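Local coordinates for protein acetaldehyde dehydrogenase (Acetylating) (Geobacillus thermoglucosidasius, PDB 5J78) that probably catalyses the reversible, NAD-dependent oxidation of acetaldehyde with coenzyme A to acetyl-CoA, as an acetylating aldehyde dehydrogenase, at residues A[38-43]-A[160-165]; A[90-95]-A[266-271]; A[105-110]-A[151-156]; A[347-352]-A[368-373]; A[393-398]-A[415-420]. All coordinates share one frame; numbering follows the deposited sequence.

Interaction 1 of 5, residues A[38-43]-A[160-165]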
# COMPACT_ATOMS: atom_id res chain seq x y z
N ASN A 38 -15.39 -1.60 19.71
CA ASN A 38 -16.33 -1.46 20.81
C ASN A 38 -16.45 -0.02 21.33
O ASN A 38 -17.56 0.46 21.56
CB ASN A 38 -15.94 -2.37 21.96
CG ASN A 38 -16.11 -3.86 21.62
OD1 ASN A 38 -16.87 -4.23 20.76
ND2 ASN A 38 -15.37 -4.71 22.32
N TYR A 39 -15.33 0.67 21.52
CA TYR A 39 -15.37 2.06 21.98
C TYR A 39 -16.10 2.97 21.00
O TYR A 39 -16.87 3.84 21.40
CB TYR A 39 -13.95 2.61 22.20
CG TYR A 39 -13.21 2.01 23.36
CD1 TYR A 39 -13.86 1.26 24.33
CD2 TYR A 39 -11.84 2.21 23.50
CE1 TYR A 39 -13.16 0.71 25.41
CE2 TYR A 39 -11.14 1.67 24.56
CZ TYR A 39 -11.80 0.92 25.51
OH TYR A 39 -11.10 0.38 26.57
N LEU A 40 -15.83 2.81 19.71
CA LEU A 40 -16.46 3.70 18.74
C LEU A 40 -17.97 3.47 18.68
O LEU A 40 -18.74 4.42 18.54
CB LEU A 40 -15.83 3.52 17.37
CG LEU A 40 -14.43 4.09 17.20
CD1 LEU A 40 -13.79 3.51 15.94
CD2 LEU A 40 -14.48 5.60 17.13
N GLU A 41 -18.42 2.23 18.79
CA GLU A 41 -19.86 1.99 18.72
C GLU A 41 -20.53 2.51 19.98
O GLU A 41 -21.58 3.14 19.92
CB GLU A 41 -20.16 0.52 18.48
CG GLU A 41 -20.47 0.25 17.02
CD GLU A 41 -20.06 -1.12 16.59
OE1 GLU A 41 -20.32 -2.07 17.37
OE2 GLU A 41 -19.47 -1.24 15.49
N GLU A 42 -19.90 2.31 21.12
CA GLU A 42 -20.42 2.87 22.35
C GLU A 42 -20.34 4.40 22.32
O GLU A 42 -21.25 5.09 22.80
CB GLU A 42 -19.66 2.31 23.56
CG GLU A 42 -19.98 0.84 23.82
CD GLU A 42 -18.79 0.07 24.41
OE1 GLU A 42 -17.88 0.70 24.98
OE2 GLU A 42 -18.78 -1.18 24.30
N ALA A 43 -19.29 4.93 21.70
CA ALA A 43 -19.14 6.38 21.57
C ALA A 43 -20.22 6.95 20.64
O ALA A 43 -20.73 8.05 20.86
CB ALA A 43 -17.74 6.72 21.04
N ALA A 160 -18.36 12.83 21.40
CA ALA A 160 -17.69 11.73 22.12
C ALA A 160 -16.21 11.79 21.74
O ALA A 160 -15.86 12.38 20.73
CB ALA A 160 -18.30 10.36 21.77
N ILE A 161 -15.34 11.19 22.54
CA ILE A 161 -13.92 11.17 22.21
C ILE A 161 -13.31 9.84 22.63
O ILE A 161 -13.61 9.33 23.72
CB ILE A 161 -13.14 12.36 22.84
CG1 ILE A 161 -11.66 12.30 22.44
CG2 ILE A 161 -13.28 12.38 24.35
CD1 ILE A 161 -11.00 13.66 22.41
N VAL A 162 -12.50 9.28 21.73
CA VAL A 162 -11.74 8.04 21.99
C VAL A 162 -10.25 8.35 21.95
O VAL A 162 -9.74 8.79 20.92
CB VAL A 162 -12.04 6.92 20.95
CG1 VAL A 162 -11.28 5.66 21.29
CG2 VAL A 162 -13.53 6.63 20.87
N PHE A 163 -9.57 8.11 23.07
CA PHE A 163 -8.14 8.39 23.19
C PHE A 163 -7.22 7.25 22.82
O PHE A 163 -7.53 6.08 23.04
CB PHE A 163 -7.82 8.82 24.62
CG PHE A 163 -8.35 10.16 24.96
CD1 PHE A 163 -7.84 11.29 24.34
CD2 PHE A 163 -9.41 10.30 25.85
CE1 PHE A 163 -8.34 12.53 24.63
CE2 PHE A 163 -9.91 11.55 26.14
CZ PHE A 163 -9.38 12.66 25.53
N SER A 164 -6.07 7.61 22.25
CA SER A 164 -5.00 6.67 21.92
C SER A 164 -3.68 7.14 22.56
O SER A 164 -3.08 8.11 22.08
CB SER A 164 -4.86 6.53 20.39
OG SER A 164 -3.90 5.54 20.04
N PRO A 165 -3.23 6.46 23.64
CA PRO A 165 -1.94 6.77 24.27
C PRO A 165 -0.73 6.30 23.51
O PRO A 165 -0.76 5.29 22.81
CB PRO A 165 -1.99 6.01 25.61
CG PRO A 165 -3.33 5.44 25.72
CD PRO A 165 -3.90 5.35 24.34
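A chi1 of -178° at Val162 spreads its two methyls toward helix 38-43, CG1 to Tyr39 and CG2 to Leu40 and Ala43. This is a helix laid against one face of a mixed beta sheet, in the part of the chain that probably corresponds to the Rossmann-like nucleotide-binding domain of the aldehyde dehydrogenase family. The helix runs nearly antiparallel to strand 160-165, their axes 166° apart and 8.7 Å from each other at the closest point. Tyr39, its CG beside the backbone N (chi1 -69°), crosses Val162 at about a right angle, with CD2 lying 4.1 Å from Val162 CG1. Leu40 reaches the other methyl through its CD2, 4.0 Å from Val162 CG2. No hydrogen bond spans the segments; the grip is apolar, and Val162 provides more of it than any other residue. Ser195 of the adjacent strand 194-196 also touches Tyr39 and Val162, while Ile161 turns to the opposite face and packs on helix 143-156. The outer side of the helix faces a second subunit, whose Arg26 forms a salt bridge with Glu41 and a hydrogen bond with Asn38. One helical turn beyond Tyr39 the two backbones come closer, and Ala43 and Ala160 meet methyl to methyl, with Ala160 CB also 3.5 Å from Ala43 O.

Interaction 2 of 5, residues A[90-95]-A[266-271]. With ACT (acetate ion), chain I.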
# COMPACT_ATOMS: atom_id res chain seq x y z
N GLU A 90 5.62 18.30 40.62
CA GLU A 90 5.19 19.68 40.85
C GLU A 90 4.71 20.33 39.54
O GLU A 90 3.60 20.87 39.43
CB GLU A 90 6.35 20.47 41.48
CG GLU A 90 5.97 21.78 42.16
CD GLU A 90 7.12 22.37 42.97
OE1 GLU A 90 8.07 21.63 43.33
OE2 GLU A 90 7.08 23.59 43.26
N ASP A 91 5.57 20.27 38.53
CA ASP A 91 5.31 20.94 37.26
C ASP A 91 4.20 20.18 36.51
O ASP A 91 3.30 20.82 35.94
CB ASP A 91 6.60 21.04 36.45
CG ASP A 91 7.65 21.96 37.13
OD1 ASP A 91 7.29 22.67 38.10
OD2 ASP A 91 8.83 22.00 36.69
N LYS A 92 4.18 18.86 36.58
CA LYS A 92 3.11 18.11 35.90
C LYS A 92 1.77 18.44 36.54
O LYS A 92 0.73 18.48 35.85
CB LYS A 92 3.37 16.61 35.91
CG LYS A 92 4.42 16.18 34.86
CD LYS A 92 4.25 14.73 34.43
CE LYS A 92 5.37 14.22 33.54
NZ LYS A 92 5.43 14.85 32.21
N THR A 93 1.77 18.71 37.85
CA THR A 93 0.54 19.04 38.57
C THR A 93 0.02 20.39 38.06
O THR A 93 -1.17 20.56 37.81
CB THR A 93 0.74 19.07 40.12
OG1 THR A 93 1.11 17.77 40.60
CG2 THR A 93 -0.54 19.47 40.82
N LEU A 94 0.94 21.34 37.90
CA LEU A 94 0.63 22.65 37.34
C LEU A 94 0.11 22.54 35.90
O LEU A 94 -0.83 23.23 35.52
CB LEU A 94 1.86 23.54 37.35
CG LEU A 94 2.31 24.04 38.72
CD1 LEU A 94 3.64 24.79 38.61
CD2 LEU A 94 1.24 24.93 39.34
N LYS A 95 0.75 21.67 35.13
CA LYS A 95 0.32 21.39 33.77
C LYS A 95 -1.13 20.88 33.76
O LYS A 95 -1.93 21.33 32.95
CB LYS A 95 1.28 20.39 33.11
CG LYS A 95 1.23 20.41 31.58
CD LYS A 95 2.01 19.27 30.95
CE LYS A 95 3.50 19.27 31.31
NZ LYS A 95 4.14 18.04 30.70
N THR A 266 12.86 25.14 32.15
CA THR A 266 13.00 24.04 33.09
C THR A 266 11.65 23.49 33.53
O THR A 266 11.58 22.54 34.30
CB THR A 266 13.83 24.47 34.33
OG1 THR A 266 13.12 25.47 35.08
CG2 THR A 266 15.19 25.01 33.89
N PHE A 267 10.56 24.08 33.03
CA PHE A 267 9.24 23.61 33.42
C PHE A 267 9.03 22.17 32.94
O PHE A 267 9.20 21.86 31.76
CB PHE A 267 8.14 24.53 32.88
CG PHE A 267 6.75 24.13 33.28
CD1 PHE A 267 6.21 24.54 34.50
CD2 PHE A 267 5.95 23.37 32.43
CE1 PHE A 267 4.91 24.19 34.88
CE2 PHE A 267 4.64 23.01 32.81
CZ PHE A 267 4.13 23.42 34.04
N ASP A 268 8.68 21.31 33.89
CA ASP A 268 8.62 19.87 33.67
C ASP A 268 9.88 19.32 33.03
O ASP A 268 9.83 18.38 32.22
CB ASP A 268 7.40 19.54 32.80
CG ASP A 268 6.92 18.11 33.02
OD1 ASP A 268 7.09 17.61 34.15
OD2 ASP A 268 6.37 17.51 32.07
N TYR A 269 11.03 19.88 33.41
CA TYR A 269 12.31 19.56 32.78
C TYR A 269 12.28 19.63 31.23
O TYR A 269 12.93 18.83 30.57
CB TYR A 269 12.79 18.17 33.24
CG TYR A 269 13.07 18.08 34.72
CD1 TYR A 269 13.54 19.18 35.44
CD2 TYR A 269 12.86 16.89 35.41
CE1 TYR A 269 13.79 19.10 36.78
CE2 TYR A 269 13.12 16.79 36.77
CZ TYR A 269 13.58 17.91 37.43
OH TYR A 269 13.83 17.83 38.76
N GLY A 270 11.56 20.59 30.67
CA GLY A 270 11.70 20.95 29.26
C GLY A 270 10.93 20.10 28.25
O GLY A 270 11.28 20.05 27.05
N THR A 271 9.86 19.45 28.71
CA THR A 271 9.08 18.53 27.89
C THR A 271 8.08 19.18 26.92
O THR A 271 7.54 18.49 26.06
CB THR A 271 8.26 17.58 28.78
OG1 THR A 271 7.48 18.35 29.70
CG2 THR A 271 9.19 16.61 29.53
C ACT I . 1.43 15.92 32.02
O ACT I . 2.62 15.94 31.64
OXT ACT I . 0.57 16.00 31.16
CH3 ACT I . 1.05 15.87 33.46
O HOH W 1 11.03 23.59 37.22
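Asp268 OD2 is held by three donors. Lys92 NZ reaches Asp268 OD2 on its syn lone pair at 2.8 Å. Lys95 NZ comes to Asp268 OD2 from above the carboxylate plane at 2.7 Å, and Thr271 OG1 donates on the anti side. Both lysines form salt bridges with this oxygen by different folds, Lys92 bending at its last torsion (chi4 -67°) and Lys95 one bond earlier (chi3 -60°). Lys95 NZ donates to O of an acetate ion, probably a crystallisation component, at 2.8 Å, and Lys92 NZ binds the same atom; Ser145 OG also hydrogen-bonds the acetate. Further out, Asp91 OD2 accepts from Asp268 N at 2.9 Å and, through a water, is tied to Thr266 O. The Asp91 carboxylate lies nearly parallel to the Phe267 ring, and Asp91 CB sits over the ring face in a CH-pi contact, 4.1 Å from its centroid. Phe426 meets the same ring edge-to-face. Asn88 N binds Asp268 OD1 and Asn142 binds Lys95, fixing the network from outside. The loop leads into Cys273, found here as 3-sulfinoalanine. Two lysines facing a single carboxylate oxygen probably leave spare positive potential, consistent with an acetate settling between them.

Interaction 3 of 5, residues A[105-110]-A[151-156]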
# COMPACT_ATOMS: atom_id res chain seq x y z
N ASN A 105 -11.91 27.74 31.70
CA ASN A 105 -12.36 29.12 31.73
C ASN A 105 -12.51 29.71 30.32
O ASN A 105 -13.39 30.52 30.10
CB ASN A 105 -11.39 29.97 32.58
CG ASN A 105 -11.58 29.73 34.07
OD1 ASN A 105 -12.67 29.32 34.52
ND2 ASN A 105 -10.55 29.99 34.85
N SER A 106 -11.68 29.27 29.37
CA SER A 106 -11.74 29.79 28.01
C SER A 106 -12.87 29.20 27.16
O SER A 106 -13.13 29.68 26.07
CB SER A 106 -10.42 29.53 27.28
OG SER A 106 -10.36 28.18 26.88
N ILE A 107 -13.53 28.15 27.64
CA ILE A 107 -14.58 27.52 26.84
C ILE A 107 -15.93 27.52 27.55
O ILE A 107 -16.96 27.30 26.91
CB ILE A 107 -14.20 26.04 26.45
CG1 ILE A 107 -14.18 25.10 27.67
CG2 ILE A 107 -12.86 26.02 25.72
CD1 ILE A 107 -14.00 23.61 27.32
N LYS A 108 -15.95 27.77 28.86
CA LYS A 108 -17.17 27.57 29.63
C LYS A 108 -18.31 28.50 29.19
O LYS A 108 -19.47 28.12 29.30
CB LYS A 108 -16.91 27.75 31.12
CG LYS A 108 -16.50 29.16 31.54
CD LYS A 108 -16.30 29.23 33.05
CE LYS A 108 -16.27 30.67 33.57
NZ LYS A 108 -14.93 31.02 34.07
N ASP A 109 -17.99 29.69 28.69
CA ASP A 109 -19.03 30.61 28.22
C ASP A 109 -19.24 30.57 26.69
O ASP A 109 -19.98 31.38 26.15
CB ASP A 109 -18.71 32.03 28.67
CG ASP A 109 -18.70 32.18 30.20
OD1 ASP A 109 -19.49 31.48 30.87
OD2 ASP A 109 -17.90 32.98 30.72
N VAL A 110 -18.63 29.63 25.98
CA VAL A 110 -18.86 29.53 24.54
C VAL A 110 -20.21 28.86 24.25
O VAL A 110 -20.56 27.83 24.82
CB VAL A 110 -17.72 28.76 23.82
CG1 VAL A 110 -18.08 28.51 22.35
CG2 VAL A 110 -16.41 29.53 23.91
N ALA A 151 -10.59 16.33 26.38
CA ALA A 151 -11.89 15.85 26.84
C ALA A 151 -12.82 17.01 27.10
O ALA A 151 -13.99 16.95 26.72
CB ALA A 151 -11.75 15.00 28.10
N LEU A 152 -12.32 18.07 27.74
CA LEU A 152 -13.12 19.26 28.00
C LEU A 152 -13.62 19.92 26.68
O LEU A 152 -14.79 20.21 26.54
CB LEU A 152 -12.34 20.28 28.81
CG LEU A 152 -12.10 19.98 30.30
CD1 LEU A 152 -11.09 20.99 30.82
CD2 LEU A 152 -13.41 20.01 31.07
N ILE A 153 -12.72 20.16 25.72
CA ILE A 153 -13.15 20.85 24.49
C ILE A 153 -14.02 19.93 23.63
O ILE A 153 -14.92 20.41 22.94
CB ILE A 153 -11.95 21.37 23.65
CG1 ILE A 153 -11.05 20.25 23.11
CG2 ILE A 153 -11.11 22.41 24.44
CD1 ILE A 153 -10.03 20.77 22.06
N ALA A 154 -13.78 18.63 23.67
CA ALA A 154 -14.60 17.71 22.89
C ALA A 154 -16.02 17.64 23.42
O ALA A 154 -16.98 17.66 22.65
CB ALA A 154 -13.99 16.30 22.86
N VAL A 155 -16.17 17.55 24.74
CA VAL A 155 -17.50 17.37 25.32
C VAL A 155 -18.29 18.68 25.28
O VAL A 155 -19.49 18.68 25.02
CB VAL A 155 -17.42 16.83 26.76
CG1 VAL A 155 -18.80 16.81 27.45
CG2 VAL A 155 -16.83 15.43 26.75
N LYS A 156 -17.62 19.80 25.50
CA LYS A 156 -18.26 21.10 25.43
C LYS A 156 -18.88 21.34 24.04
O LYS A 156 -19.94 21.96 23.94
CB LYS A 156 -17.25 22.20 25.78
CG LYS A 156 -17.71 23.64 25.56
CD LYS A 156 -18.77 24.09 26.54
CE LYS A 156 -19.43 25.38 26.04
NZ LYS A 156 -20.21 26.12 27.08
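Lys156 NZ, at the end of helix 143-156, is held among the carbonyls of the Ile107-Val110 turn. Lys156 NZ donates to Lys108 O at 3.1 Å, standing well above that carbonyl plane. A weak bond joins Lys156 NZ to Val110 O at 2.9 Å. The strongest polar partner of this lysine is Asp59, with which it forms a salt bridge, so the ammonium group ties the turn to helix 55-84 as well. The lysine chain sets out past the carbonyl carbon and then kinks once (chi2 70°), a bend that runs its methylenes past Ile107 before the tip arrives at the turn; Lys156 CE lies 3.2 Å from Ile107 O. The turn receiving it is a type I beta turn, closed by Val110 N donating to Ile107 O. Beside this polar end lies an apolar one, carried by Ile107. Ile107 CD1 rests on the helix, 3.6 Å from Leu152 O, with Leu152 CB and Lys156 CB close by. Ile107 CG2 meets Ile153 CG2 at 4.2 Å. On the outer side of the turn Lys108 points away from the helix and folds back, Lys108 NZ donating to Asn105 OD1 at 2.9 Å. The contact thus ties together the C-terminal ends of two helices: Leu152 also packs on Val62 and Met65 of helix 55-84, Thr112 binds the Lys156 carbonyl just ahead of strand 115-119, and Ile107 and Ile153 are covered by Thr456 and Leu460 from the loop leading to strand 461-468.

Interaction 4 of 5, residues A[347-352]-A[368-373]. Unlike the reference sequence in segment 368-373: Ile372 (reference Thr).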
# COMPACT_ATOMS: atom_id res chain seq x y z
N VAL A 347 23.79 25.07 29.70
CA VAL A 347 23.89 25.99 28.57
C VAL A 347 25.18 25.72 27.80
O VAL A 347 26.21 25.37 28.39
CB VAL A 347 23.86 27.45 29.02
CG1 VAL A 347 23.97 28.38 27.81
CG2 VAL A 347 22.61 27.74 29.83
N ALA A 348 25.12 25.87 26.49
CA ALA A 348 26.26 25.60 25.61
C ALA A 348 26.35 26.64 24.51
O ALA A 348 25.45 26.75 23.66
CB ALA A 348 26.16 24.21 24.99
N GLU A 349 27.45 27.38 24.53
CA GLU A 349 27.71 28.40 23.53
C GLU A 349 27.92 27.70 22.20
O GLU A 349 28.59 26.68 22.13
CB GLU A 349 28.91 29.24 23.92
CG GLU A 349 29.14 30.46 23.04
CD GLU A 349 30.10 31.45 23.67
OE1 GLU A 349 30.17 31.52 24.92
OE2 GLU A 349 30.78 32.17 22.91
N GLU A 350 27.29 28.23 21.15
CA GLU A 350 27.27 27.54 19.87
C GLU A 350 27.31 28.57 18.77
O GLU A 350 26.93 29.73 18.99
CB GLU A 350 26.02 26.65 19.77
CG GLU A 350 26.13 25.47 18.81
CD GLU A 350 27.09 24.37 19.29
OE1 GLU A 350 27.72 24.52 20.37
OE2 GLU A 350 27.20 23.35 18.58
N THR A 351 27.77 28.16 17.58
CA THR A 351 27.77 29.04 16.42
C THR A 351 27.10 28.40 15.19
O THR A 351 26.63 29.12 14.32
CB THR A 351 29.22 29.45 16.03
OG1 THR A 351 29.95 28.28 15.63
CG2 THR A 351 29.91 30.13 17.20
N GLU A 352 27.06 27.07 15.15
CA GLU A 352 26.49 26.35 14.01
C GLU A 352 25.05 25.83 14.24
O GLU A 352 24.62 25.58 15.37
CB GLU A 352 27.39 25.16 13.65
CG GLU A 352 28.76 25.56 13.11
CD GLU A 352 28.70 26.67 12.08
OE1 GLU A 352 28.13 26.44 10.98
OE2 GLU A 352 29.21 27.77 12.37
N LEU A 368 20.09 24.24 26.71
CA LEU A 368 19.83 25.45 25.97
C LEU A 368 21.08 25.81 25.18
O LEU A 368 22.17 25.85 25.75
CB LEU A 368 19.45 26.56 26.96
CG LEU A 368 18.69 27.78 26.48
CD1 LEU A 368 17.43 27.40 25.70
CD2 LEU A 368 18.34 28.63 27.68
N ALA A 369 20.95 26.03 23.88
CA ALA A 369 22.06 26.58 23.08
C ALA A 369 22.13 28.09 23.28
O ALA A 369 21.12 28.73 23.55
CB ALA A 369 21.90 26.25 21.61
N PHE A 370 23.33 28.65 23.12
CA PHE A 370 23.58 30.07 23.35
C PHE A 370 24.33 30.69 22.18
O PHE A 370 25.51 30.39 21.97
CB PHE A 370 24.38 30.26 24.65
CG PHE A 370 24.47 31.69 25.11
CD1 PHE A 370 25.48 32.53 24.65
CD2 PHE A 370 23.58 32.19 26.03
CE1 PHE A 370 25.57 33.83 25.08
CE2 PHE A 370 23.67 33.50 26.47
CZ PHE A 370 24.66 34.32 26.00
N TYR A 371 23.66 31.55 21.42
CA TYR A 371 24.25 32.16 20.23
C TYR A 371 24.43 33.64 20.45
O TYR A 371 23.52 34.33 20.93
CB TYR A 371 23.38 31.95 18.98
CG TYR A 371 23.25 30.53 18.49
CD1 TYR A 371 22.29 29.68 19.03
CD2 TYR A 371 24.05 30.05 17.47
CE1 TYR A 371 22.15 28.37 18.57
CE2 TYR A 371 23.93 28.75 17.01
CZ TYR A 371 22.97 27.91 17.56
OH TYR A 371 22.85 26.62 17.11
N ILE A 372 25.61 34.12 20.08
CA ILE A 372 25.95 35.54 20.09
C ILE A 372 25.63 36.16 18.73
O ILE A 372 26.01 35.61 17.70
CB ILE A 372 27.46 35.80 20.37
CG1 ILE A 372 28.07 34.72 21.26
CG2 ILE A 372 27.66 37.20 20.96
CD1 ILE A 372 27.58 34.74 22.63
N VAL A 373 24.97 37.31 18.73
CA VAL A 373 24.64 37.97 17.47
C VAL A 373 24.96 39.44 17.60
O VAL A 373 24.99 39.97 18.71
CB VAL A 373 23.16 37.78 17.08
CG1 VAL A 373 22.81 36.31 17.07
CG2 VAL A 373 22.23 38.56 18.02
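Tyr371 lays one ring face against Glu350 CB, a CH-pi contact of 4.3 Å to the ring centroid. The two side chains run side by side in the same direction, but the Glu350 carboxylate stands almost perpendicular to the ring. The phenol end is fixed by a hydrogen bond from Tyr371 OH to Glu352 O (2.7 Å), so the ring is tied to the backbone of segment 350-352. Before that point the segments pair as parallel strands. Ala348 N donates to Leu368 O at 3.0 Å, Phe370 N to Ala348 O at 2.9 Å, and Glu350 N to Phe370 O at 2.9 Å, while CA-H...O contacts such as Val347 CA to Leu368 O fill the intervals. On the sheet face shared by Val347, Leu368 and Phe370, Val347 CG1 rests 3.7 Å from Phe370 CB. A chi1 of -170° swings the Phe370 ring off toward helix 286-295. These two strands are neighbours in the parallel seven-stranded sheet: strand 298-300 flanks 345-349, strand 276-282 flanks 367-373, helix 286-295 covers Phe370, and Leu382 and Leu386 of helix 376-388 pack on Tyr371.

Interaction 5 of 5, residues A[393-398]-A[415-420]. With ACT (acetate ion), chain E.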
# COMPACT_ATOMS: atom_id res chain seq x y z
N GLY A 393 6.58 26.98 11.87
CA GLY A 393 5.18 27.21 12.15
C GLY A 393 4.85 27.18 13.63
O GLY A 393 3.72 27.48 13.99
N HIS A 394 5.80 26.84 14.50
CA HIS A 394 5.44 26.60 15.90
C HIS A 394 5.49 27.88 16.73
O HIS A 394 4.49 28.62 16.77
CB HIS A 394 6.31 25.51 16.49
CG HIS A 394 5.72 24.86 17.69
ND1 HIS A 394 5.49 25.54 18.86
CD2 HIS A 394 5.26 23.60 17.89
CE1 HIS A 394 4.95 24.72 19.75
NE2 HIS A 394 4.80 23.53 19.18
N THR A 395 6.63 28.16 17.36
CA THR A 395 6.76 29.29 18.29
C THR A 395 8.12 29.95 18.20
O THR A 395 9.13 29.28 17.98
CB THR A 395 6.52 28.82 19.73
OG1 THR A 395 5.28 28.13 19.79
CG2 THR A 395 6.47 29.99 20.70
N VAL A 396 8.14 31.28 18.33
CA VAL A 396 9.37 32.02 18.58
C VAL A 396 9.18 32.97 19.76
O VAL A 396 8.05 33.25 20.18
CB VAL A 396 9.83 32.87 17.35
CG1 VAL A 396 10.24 31.99 16.19
CG2 VAL A 396 8.75 33.82 16.93
N GLY A 397 10.30 33.47 20.29
CA GLY A 397 10.27 34.46 21.35
C GLY A 397 11.23 35.62 21.13
O GLY A 397 12.23 35.50 20.41
N ILE A 398 10.92 36.74 21.76
CA ILE A 398 11.84 37.87 21.82
C ILE A 398 11.66 38.62 23.14
O ILE A 398 10.53 38.79 23.60
CB ILE A 398 11.64 38.86 20.63
CG1 ILE A 398 12.47 40.13 20.83
CG2 ILE A 398 10.15 39.22 20.46
CD1 ILE A 398 12.52 41.05 19.61
N ALA A 415 5.97 31.45 12.52
CA ALA A 415 5.54 30.80 13.73
C ALA A 415 4.13 31.27 14.05
O ALA A 415 3.83 32.45 13.92
CB ALA A 415 6.51 31.12 14.91
N GLY A 416 3.25 30.35 14.44
CA GLY A 416 1.90 30.72 14.80
C GLY A 416 1.78 31.48 16.11
O GLY A 416 0.82 32.24 16.33
N ARG A 417 2.74 31.24 17.00
CA ARG A 417 2.82 31.92 18.30
C ARG A 417 4.12 32.71 18.36
O ARG A 417 5.18 32.12 18.38
CB ARG A 417 2.78 30.91 19.46
CG ARG A 417 1.41 30.25 19.73
CD ARG A 417 1.53 28.75 19.75
NE ARG A 417 2.02 28.30 18.46
CZ ARG A 417 1.25 27.88 17.46
NH1 ARG A 417 -0.07 27.78 17.60
NH2 ARG A 417 1.82 27.53 16.32
N ILE A 418 4.02 34.04 18.41
CA ILE A 418 5.19 34.91 18.42
C ILE A 418 5.17 35.64 19.77
O ILE A 418 4.44 36.61 19.97
CB ILE A 418 5.18 35.88 17.22
CG1 ILE A 418 5.26 35.10 15.90
CG2 ILE A 418 6.40 36.82 17.27
CD1 ILE A 418 4.99 35.92 14.63
N VAL A 419 5.94 35.11 20.71
CA VAL A 419 5.80 35.47 22.12
C VAL A 419 6.74 36.61 22.49
O VAL A 419 7.94 36.52 22.26
CB VAL A 419 6.08 34.24 23.05
CG1 VAL A 419 5.95 34.60 24.51
CG2 VAL A 419 5.11 33.10 22.73
N VAL A 420 6.19 37.69 23.05
CA VAL A 420 6.98 38.85 23.43
C VAL A 420 7.02 38.99 24.96
O VAL A 420 5.97 39.06 25.63
CB VAL A 420 6.43 40.17 22.81
CG1 VAL A 420 7.35 41.34 23.13
CG2 VAL A 420 6.29 40.01 21.31
C ACT E . 2.91 22.40 22.77
O ACT E . 2.93 22.15 21.55
OXT ACT E . 3.79 23.19 23.17
CH3 ACT E . 1.88 21.79 23.67
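Strands 395-399 and 415-420, joined through helix 403-410, form a beta-alpha-beta unit at one edge of the parallel sheet within this chain. Their ladder is regular: Val396 N donates to Arg417 O, Val419 N to Val396 O at 2.9 Å, and Ile398 N to Val419 O. On the face toward helix 403-410, Val396 and Ile418 lie side by side with CG2 methyls 3.8 Å apart, and Ile398 pairs likewise with Val420. Where both chains turn a corner, Gly416 N binds Gly393 O, and His394 O becomes the focus of Arg417. His394 O accepts Arg417 N at 3.2 Å, nearly in line with the carbonyl. Arg417 NE meets His394 O at 3.0 Å, and Arg417 NH2 meets it at 2.9 Å. Bends at chi2 and chi3 (127° and -60°) curl the side chain back so that the guanidinium meets the oxygen side-on, near its own plane. Gly442 and Asn454 take further guanidinium N-H groups. His394 ND1 shares a 2.8 Å hydrogen bond with Thr395 OG1, and the ring packs on Ala274, next to the oxidised Cys273; its NE2 makes a weak hydrogen bond to an acetate probably from the crystallisation liquor. Beyond Arg417-Val420 the sheet continues into a third subunit. Backbone and amide oxygens meet several guanidinium N-H groups, which probably helps to hold the charge in this buried setting, and the charge may polarise the His394 carbonyl.

Overall arrangement
Interactions 1 and 3 adjoin: helix 143-156 is followed, after a short connection, by strand 160-165, and Phe163 CZ packs 4.0 Å from Ala151 N. Helix 89-107 serves both interactions 2 and 3, which do not touch; their nearest atoms are about 9 Å apart. Interactions 4 and 5 belong to one parallel sheet, their centres about 19 Å apart, whereas interactions 1 and 4 lie on opposite sides of the chain's centre, about 45 Å between centres. Interactions 2 and 5, with centres about 20 Å apart, both touch the third subunit. Both also lie near the oxidised Cys273 through its chain neighbours, Thr271 in interaction 2 and Ala274 beside interaction 5.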